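Local coordinates for coronin (Toxoplasma gondii, PDB 4OZU), which probably binds actin filaments, as coronins do, and is represented here by its WD40-repeat beta-propeller domain, at residues 327-331 and 332-336. Numbering follows the deposited sequence.
Sequences QMRAE and IGRML
E331 and R334 meet where a short 3-10 turn, 327-329, closed by the backbone bond from A330 N to Q327 O, runs through A330 with positive phi (58°) into strand 331-339, whose first residues form a classic beta bulge, I332 and G333 both facing F349. Side chains of a regular strand alternate, which would put positions three apart on opposite faces; the extra residue of the bulge brings E331 and R334 to the same one. The E331 side chain is fully extended, CG anti to its own nitrogen, and its CG passes 3.4 Å from G333 O before the carboxylate arrives at R334. The arginine takes the glutamate side-on with two nitrogens, one to each oxygen: R334 NE to E331 OE2 at 2.8 Å and R334 NH2 to E331 OE1 at 3.0 Å, both nearly straight. The carboxylate lies at the edge of the guanidinium, with the two planes 30° apart. OE1 offers its syn lone pair, whereas NE meets OE2 on the syn side but well out of the carboxylate plane. A bend at chi3 (-48°) turns the arginine tip back to present this edge. R329 adds a second positive partner, its NH2 3.2 Å from E331 OE2, so the shared carboxylate offsets the like charges of R329 and R334, whose NH2 atoms are 4.4 Å apart. Such a buried network should favour an ionised glutamate. Further polar groups join it: S348 OG bonds to both E331 OE2 and R329 NH2, D326 pairs with R329 NE, and the backbone N of D326 reaches E331 OE1. Strand 331-339 lies antiparallel between strands 343-350 and 317-319 in one blade of the propeller, while W20 of strand 16-25 packs against both arginines.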
ATOM      1  N   GLN A 327      13.876   3.933  14.971  1.00 23.83           N
ATOM      2  CA  GLN A 327      14.649   5.133  14.687  1.00 29.82           C
ATOM      3  C   GLN A 327      16.091   5.019  15.155  1.00 31.86           C
ATOM      4  O   GLN A 327      16.997   5.572  14.532  1.00 36.28           O
ATOM      5  CB  GLN A 327      13.983   6.345  15.332  1.00 23.76           C
ATOM      6  CG  GLN A 327      12.695   6.766  14.632  1.00 22.41           C
ATOM      7  CD  GLN A 327      12.127   8.056  15.198  1.00 26.92           C
ATOM      8  OE1 GLN A 327      11.927   8.179  16.407  1.00 31.40           O
ATOM      9  NE2 GLN A 327      11.888   9.030  14.328  1.00 24.35           N
ATOM     10  N   MET A 328      16.312   4.294  16.246  1.00 25.31           N
ATOM     11  CA  MET A 328      17.663   4.165  16.782  1.00 26.99           C
ATOM     12  C   MET A 328      18.553   3.287  15.903  1.00 33.56           C
ATOM     13  O   MET A 328      19.772   3.272  16.071  1.00 33.29           O
ATOM     14  CB  MET A 328      17.613   3.613  18.208  1.00 31.15           C
ATOM     15  CG  MET A 328      17.070   4.612  19.217  1.00 37.74           C
ATOM     16  SD  MET A 328      17.943   6.195  19.182  1.00 39.96           S
ATOM     17  CE  MET A 328      19.605   5.685  19.609  1.00 38.34           C
ATOM     18  N   ARG A 329      17.949   2.576  14.957  1.00 29.23           N
ATOM     19  CA  ARG A 329      18.704   1.742  14.025  1.00 27.87           C
ATOM     20  C   ARG A 329      18.863   2.406  12.663  1.00 27.57           C
ATOM     21  O   ARG A 329      19.405   1.807  11.734  1.00 28.48           O
ATOM     22  CB  ARG A 329      18.020   0.382  13.864  1.00 26.49           C
ATOM     23  CG  ARG A 329      18.095  -0.478  15.117  1.00 33.77           C
ATOM     24  CD  ARG A 329      17.843  -1.938  14.798  1.00 61.07           C
ATOM     25  NE  ARG A 329      16.510  -2.145  14.238  1.00 84.69           N
ATOM     26  CZ  ARG A 329      16.244  -2.796  13.107  1.00 74.81           C
ATOM     27  NH1 ARG A 329      17.212  -3.335  12.370  1.00 45.99           N
ATOM     28  NH2 ARG A 329      14.984  -2.911  12.712  1.00 49.20           N
ATOM     29  N   ALA A 330      18.388   3.644  12.552  1.00 23.90           N
ATOM     30  CA  ALA A 330      18.378   4.373  11.285  1.00 23.22           C
ATOM     31  C   ALA A 330      17.580   3.589  10.252  1.00 23.18           C
ATOM     32  O   ALA A 330      17.860   3.644   9.051  1.00 24.10           O
ATOM     33  CB  ALA A 330      19.795   4.638  10.786  1.00 25.74           C
ATOM     34  N   GLU A 331      16.579   2.858  10.731  1.00 28.23           N
ATOM     35  CA  GLU A 331      15.642   2.174   9.848  1.00 22.21           C
ATOM     36  C   GLU A 331      14.646   3.184   9.296  1.00 21.61           C
ATOM     37  O   GLU A 331      13.982   3.864  10.074  1.00 24.79           O
ATOM     38  CB  GLU A 331      14.900   1.068  10.605  1.00 20.67           C
ATOM     39  CG  GLU A 331      13.929   0.269   9.748  1.00 25.35           C
ATOM     40  CD  GLU A 331      13.126  -0.729  10.559  1.00 29.10           C
ATOM     41  OE1 GLU A 331      12.454  -0.306  11.532  1.00 25.05           O
ATOM     42  OE2 GLU A 331      13.167  -1.935  10.225  1.00 26.33           O
ATOM     43  N   ILE A 332      14.522   3.284   7.971  1.00 24.68           N
ATOM     44  CA  ILE A 332      13.549   4.214   7.393  1.00 23.99           C
ATOM     45  C   ILE A 332      12.333   3.490   6.810  1.00 22.99           C
ATOM     46  O   ILE A 332      11.270   4.086   6.641  1.00 23.00           O
ATOM     47  CB  ILE A 332      14.184   5.112   6.309  1.00 31.26           C
ATOM     48  CG1 ILE A 332      14.594   4.312   5.078  1.00 47.46           C
ATOM     49  CG2 ILE A 332      15.383   5.870   6.888  1.00 32.24           C
ATOM     50  CD1 ILE A 332      14.931   5.187   3.897  1.00 71.60           C
ATOM     51  N   GLY A 333      12.492   2.209   6.506  1.00 20.10           N
ATOM     52  CA  GLY A 333      11.382   1.396   6.041  1.00 21.82           C
ATOM     53  C   GLY A 333      11.598  -0.060   6.387  1.00 23.49           C
ATOM     54  O   GLY A 333      12.726  -0.477   6.687  1.00 22.07           O
ATOM     55  N   ARG A 334      10.518  -0.833   6.369  1.00 23.75           N
ATOM     56  CA  ARG A 334      10.620  -2.268   6.617  1.00 20.80           C
ATOM     57  C   ARG A 334       9.590  -3.032   5.807  1.00 19.55           C
ATOM     58  O   ARG A 334       8.392  -2.737   5.853  1.00 20.68           O
ATOM     59  CB  ARG A 334      10.452  -2.582   8.108  1.00 22.93           C
ATOM     60  CG  ARG A 334      10.838  -4.012   8.467  1.00 22.87           C
ATOM     61  CD  ARG A 334      10.426  -4.381   9.893  1.00 25.97           C
ATOM     62  NE  ARG A 334      10.805  -3.361  10.871  1.00 23.67           N
ATOM     63  CZ  ARG A 334      10.265  -3.250  12.082  1.00 24.90           C
ATOM     64  NH1 ARG A 334       9.333  -4.107  12.485  1.00 24.21           N
ATOM     65  NH2 ARG A 334      10.660  -2.286  12.899  1.00 25.86           N
ATOM     66  N   MET A 335      10.079  -4.003   5.048  1.00 22.36           N
ATOM     67  CA  MET A 335       9.216  -4.912   4.312  1.00 23.37           C
ATOM     68  C   MET A 335       8.986  -6.175   5.126  1.00 21.41           C
ATOM     69  O   MET A 335       9.901  -6.681   5.765  1.00 24.51           O
ATOM     70  CB  MET A 335       9.841  -5.268   2.965  1.00 21.86           C
ATOM     71  CG  MET A 335       9.036  -6.246   2.130  1.00 28.25           C
ATOM     72  SD  MET A 335       9.987  -6.870   0.729  1.00 36.91           S
ATOM     73  CE  MET A 335      10.239  -5.370  -0.207  1.00 93.50           C
ATOM     74  N   LEU A 336       7.753  -6.666   5.102  1.00 21.72           N
ATOM     75  CA  LEU A 336       7.440  -7.995   5.603  1.00 24.73           C
ATOM     76  C   LEU A 336       7.232  -8.859   4.377  1.00 24.97           C
ATOM     77  O   LEU A 336       6.306  -8.632   3.602  1.00 23.56           O
ATOM     78  CB  LEU A 336       6.203  -7.981   6.500  1.00 25.85           C
ATOM     79  CG  LEU A 336       6.328  -7.058   7.714  1.00 24.06           C
ATOM     80  CD1 LEU A 336       5.005  -6.926   8.457  1.00 24.46           C
ATOM     81  CD2 LEU A 336       7.414  -7.581   8.646  1.00 28.58           C
TER